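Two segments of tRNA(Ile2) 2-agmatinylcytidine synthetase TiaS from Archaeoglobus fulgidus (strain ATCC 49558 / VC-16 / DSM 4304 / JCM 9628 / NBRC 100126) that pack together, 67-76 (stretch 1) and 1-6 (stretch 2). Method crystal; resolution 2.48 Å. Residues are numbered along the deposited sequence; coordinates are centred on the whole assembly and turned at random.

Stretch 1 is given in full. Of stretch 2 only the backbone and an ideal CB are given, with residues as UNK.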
# COMPACT_ATOMS: atom_id res chain seq x y z
N ASP A 67 24.74 29.01 4.60
CA ASP A 67 25.75 28.06 5.02
C ASP A 67 25.16 26.72 5.45
O ASP A 67 24.23 26.64 6.26
CB ASP A 67 26.61 28.63 6.15
CG ASP A 67 27.75 27.70 6.56
OD1 ASP A 67 28.23 26.91 5.72
OD2 ASP A 67 28.17 27.76 7.73
N VAL A 68 25.76 25.67 4.89
CA VAL A 68 25.33 24.29 5.11
C VAL A 68 25.60 23.83 6.54
O VAL A 68 24.75 23.18 7.15
CB VAL A 68 26.02 23.34 4.10
CG1 VAL A 68 25.78 21.87 4.45
CG2 VAL A 68 25.53 23.62 2.69
N GLY A 69 26.77 24.18 7.08
CA GLY A 69 27.16 23.76 8.43
C GLY A 69 26.17 24.19 9.50
O GLY A 69 26.01 23.52 10.52
N GLU A 70 25.50 25.31 9.26
CA GLU A 70 24.50 25.85 10.17
C GLU A 70 23.22 25.04 10.08
O GLU A 70 22.59 24.75 11.09
CB GLU A 70 24.21 27.31 9.81
CG GLU A 70 25.45 28.19 9.77
CD GLU A 70 25.15 29.65 9.44
OE1 GLU A 70 24.20 29.91 8.66
OE2 GLU A 70 25.88 30.52 9.97
N LEU A 71 22.86 24.69 8.86
CA LEU A 71 21.71 23.82 8.58
C LEU A 71 21.76 22.51 9.39
O LEU A 71 20.79 22.13 10.05
CB LEU A 71 21.66 23.49 7.08
CG LEU A 71 20.32 23.46 6.34
CD1 LEU A 71 20.39 22.47 5.19
CD2 LEU A 71 19.13 23.14 7.25
N VAL A 72 22.91 21.85 9.32
CA VAL A 72 23.15 20.61 10.06
C VAL A 72 22.83 20.84 11.52
O VAL A 72 22.04 20.11 12.12
CB VAL A 72 24.62 20.19 9.95
CG1 VAL A 72 24.88 18.94 10.78
CG2 VAL A 72 25.02 19.94 8.51
N ASP A 73 23.47 21.86 12.07
CA ASP A 73 23.35 22.23 13.48
C ASP A 73 21.90 22.45 13.86
O ASP A 73 21.44 21.95 14.88
CB ASP A 73 24.14 23.53 13.76
CG ASP A 73 25.66 23.34 13.76
OD1 ASP A 73 26.15 22.19 13.89
OD2 ASP A 73 26.38 24.36 13.66
N VAL A 74 21.17 23.20 13.03
CA VAL A 74 19.78 23.50 13.32
C VAL A 74 18.99 22.21 13.44
O VAL A 74 18.33 21.96 14.45
CB VAL A 74 19.14 24.38 12.23
CG1 VAL A 74 17.63 24.41 12.39
CG2 VAL A 74 19.70 25.79 12.30
N VAL A 75 19.07 21.39 12.40
CA VAL A 75 18.39 20.10 12.37
C VAL A 75 18.86 19.22 13.53
O VAL A 75 18.05 18.57 14.19
CB VAL A 75 18.62 19.36 11.04
CG1 VAL A 75 18.10 17.93 11.10
CG2 VAL A 75 17.95 20.11 9.91
N ASN A 76 20.16 19.23 13.76
CA ASN A 76 20.74 18.45 14.84
C ASN A 76 20.06 18.72 16.18
O ASN A 76 19.72 17.80 16.92
CB ASN A 76 22.22 18.75 14.96
CG ASN A 76 22.89 17.92 16.04
OD1 ASN A 76 22.60 16.74 16.18
ND2 ASN A 76 23.77 18.54 16.80
N UNK A 1 22.23 28.89 -1.05
CA UNK A 1 22.41 27.54 -1.68
C UNK A 1 21.22 26.63 -1.41
O UNK A 1 20.75 26.52 -0.27
CB UNK A 1 23.68 26.87 -1.16
N UNK A 2 20.75 25.98 -2.47
CA UNK A 2 19.64 25.04 -2.40
C UNK A 2 20.13 23.67 -1.92
O UNK A 2 20.95 23.03 -2.58
CB UNK A 2 18.96 24.92 -3.76
N UNK A 3 19.62 23.24 -0.77
CA UNK A 3 20.05 21.98 -0.17
C UNK A 3 18.85 21.11 0.24
O UNK A 3 17.92 21.58 0.91
CB UNK A 3 20.94 22.26 1.05
N UNK A 4 18.91 19.85 -0.16
CA UNK A 4 17.90 18.86 0.20
C UNK A 4 18.22 18.26 1.56
O UNK A 4 19.33 17.76 1.79
CB UNK A 4 17.81 17.76 -0.86
N UNK A 5 17.23 18.29 2.46
CA UNK A 5 17.38 17.71 3.79
C UNK A 5 16.57 16.43 3.91
O UNK A 5 15.39 16.41 3.56
CB UNK A 5 16.95 18.71 4.87
N UNK A 6 17.20 15.37 4.41
CA UNK A 6 16.57 14.06 4.54
C UNK A 6 16.58 13.63 5.98
O UNK A 6 17.54 13.93 6.69
CB UNK A 6 17.27 13.02 3.67

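Strand 2-6 runs beside helix 68-76, the two axes 10.7 Å apart at closest approach and their N-to-C directions 26° apart. With the chains so nearly aligned, alternate positions of stretch 2 face successive turns of the helix, which offers Val68, Leu71 and Val75: apolar side chains, which carry no donor or acceptor. Shape and hydrophobicity therefore decide what suits the facing positions.

Position 1 points its CA-to-CB bond toward the helix, but the ideal CB lies 5.4 Å from Val68 CG2. A short side chain would leave that methyl untouched; a longer, flexible apolar one could span the gap, and the aliphatic part of a long polar chain might also serve. The residue is Met1. Its chi2 is t and its chi3 p, and SD comes to 3.7 Å from Val68 CG2, packing against this valine.

Position 2 has nothing of stretch 1 within 5.5 Å of its ideal CB. Stretch 1 sets no demand here, so a polar or charged residue is as acceptable as any. It is Arg2, whose NH1 is hydrogen-bonded elsewhere in the structure.

Position 3 again points toward the helix, and more closely: the ideal CB is 4.2 Å from Leu71 CD1 and 5.1 Å from Val68 CG2. This calls for a compact apolar side chain. Valine, isoleucine or perhaps alanine would be reasonable, and the extended backbone (-131/131) favours beta-branching. The residue is Val3, chi1 t, and its two methyls divide between two helix residues: CG2 lies 4.0 Å from Val68 CG2, and CG1 4.1 Å from Leu71 CD1.

Position 4 points away from the helix, so stretch 1 places no limit on size, and even a large aromatic is allowed. Trp4 fills it, its side chain making no contact with stretch 1.

Position 5 returns toward the helix. Its ideal CB is 5.1 Å from Leu71 CD1 and 5.3 Å from Val75 CG2, leaving room for a branched aliphatic residue such as valine, isoleucine or leucine. Val5, also chi1 t, reaches both neighbours: CG2 approaches Leu71 CD1 to 3.7 Å, while CG1 lies 4.3 Å from Val75 CG2. Leu71 CD1 thus touches both valines of the strand.

Position 6 has no stretch 1 atom within 5.5 Å of its ideal CB, and its angles (-121/143) are ordinary for a strand, so stretch 1 would admit many residues. The residue is Gly6, which adds no side chain to the contact.

Stretch 2, residues 1-6: MRVWVG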
# COMPACT_ATOMS: atom_id res chain seq x y z
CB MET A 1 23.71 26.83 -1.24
CG MET A 1 24.31 27.25 0.10
SD MET A 1 25.90 26.47 0.43
CE MET A 1 26.84 26.82 -1.06
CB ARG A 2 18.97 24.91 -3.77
CG ARG A 2 18.19 26.14 -4.19
CD ARG A 2 17.41 25.88 -5.46
NE ARG A 2 16.21 26.70 -5.54
CZ ARG A 2 15.18 26.46 -6.36
NH1 ARG A 2 15.19 25.42 -7.19
NH2 ARG A 2 14.12 27.28 -6.34
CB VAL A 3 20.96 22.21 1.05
CG1 VAL A 3 21.47 20.89 1.60
CG2 VAL A 3 22.14 23.10 0.66
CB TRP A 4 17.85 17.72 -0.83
CG TRP A 4 16.99 18.00 -2.03
CD1 TRP A 4 17.41 18.35 -3.28
CD2 TRP A 4 15.55 17.95 -2.08
NE1 TRP A 4 16.33 18.51 -4.11
CE2 TRP A 4 15.18 18.27 -3.40
CE3 TRP A 4 14.55 17.66 -1.14
CZ2 TRP A 4 13.84 18.32 -3.82
CZ3 TRP A 4 13.22 17.71 -1.55
CH2 TRP A 4 12.87 18.03 -2.88
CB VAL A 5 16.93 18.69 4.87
CG1 VAL A 5 17.13 18.07 6.25
CG2 VAL A 5 17.69 20.00 4.75
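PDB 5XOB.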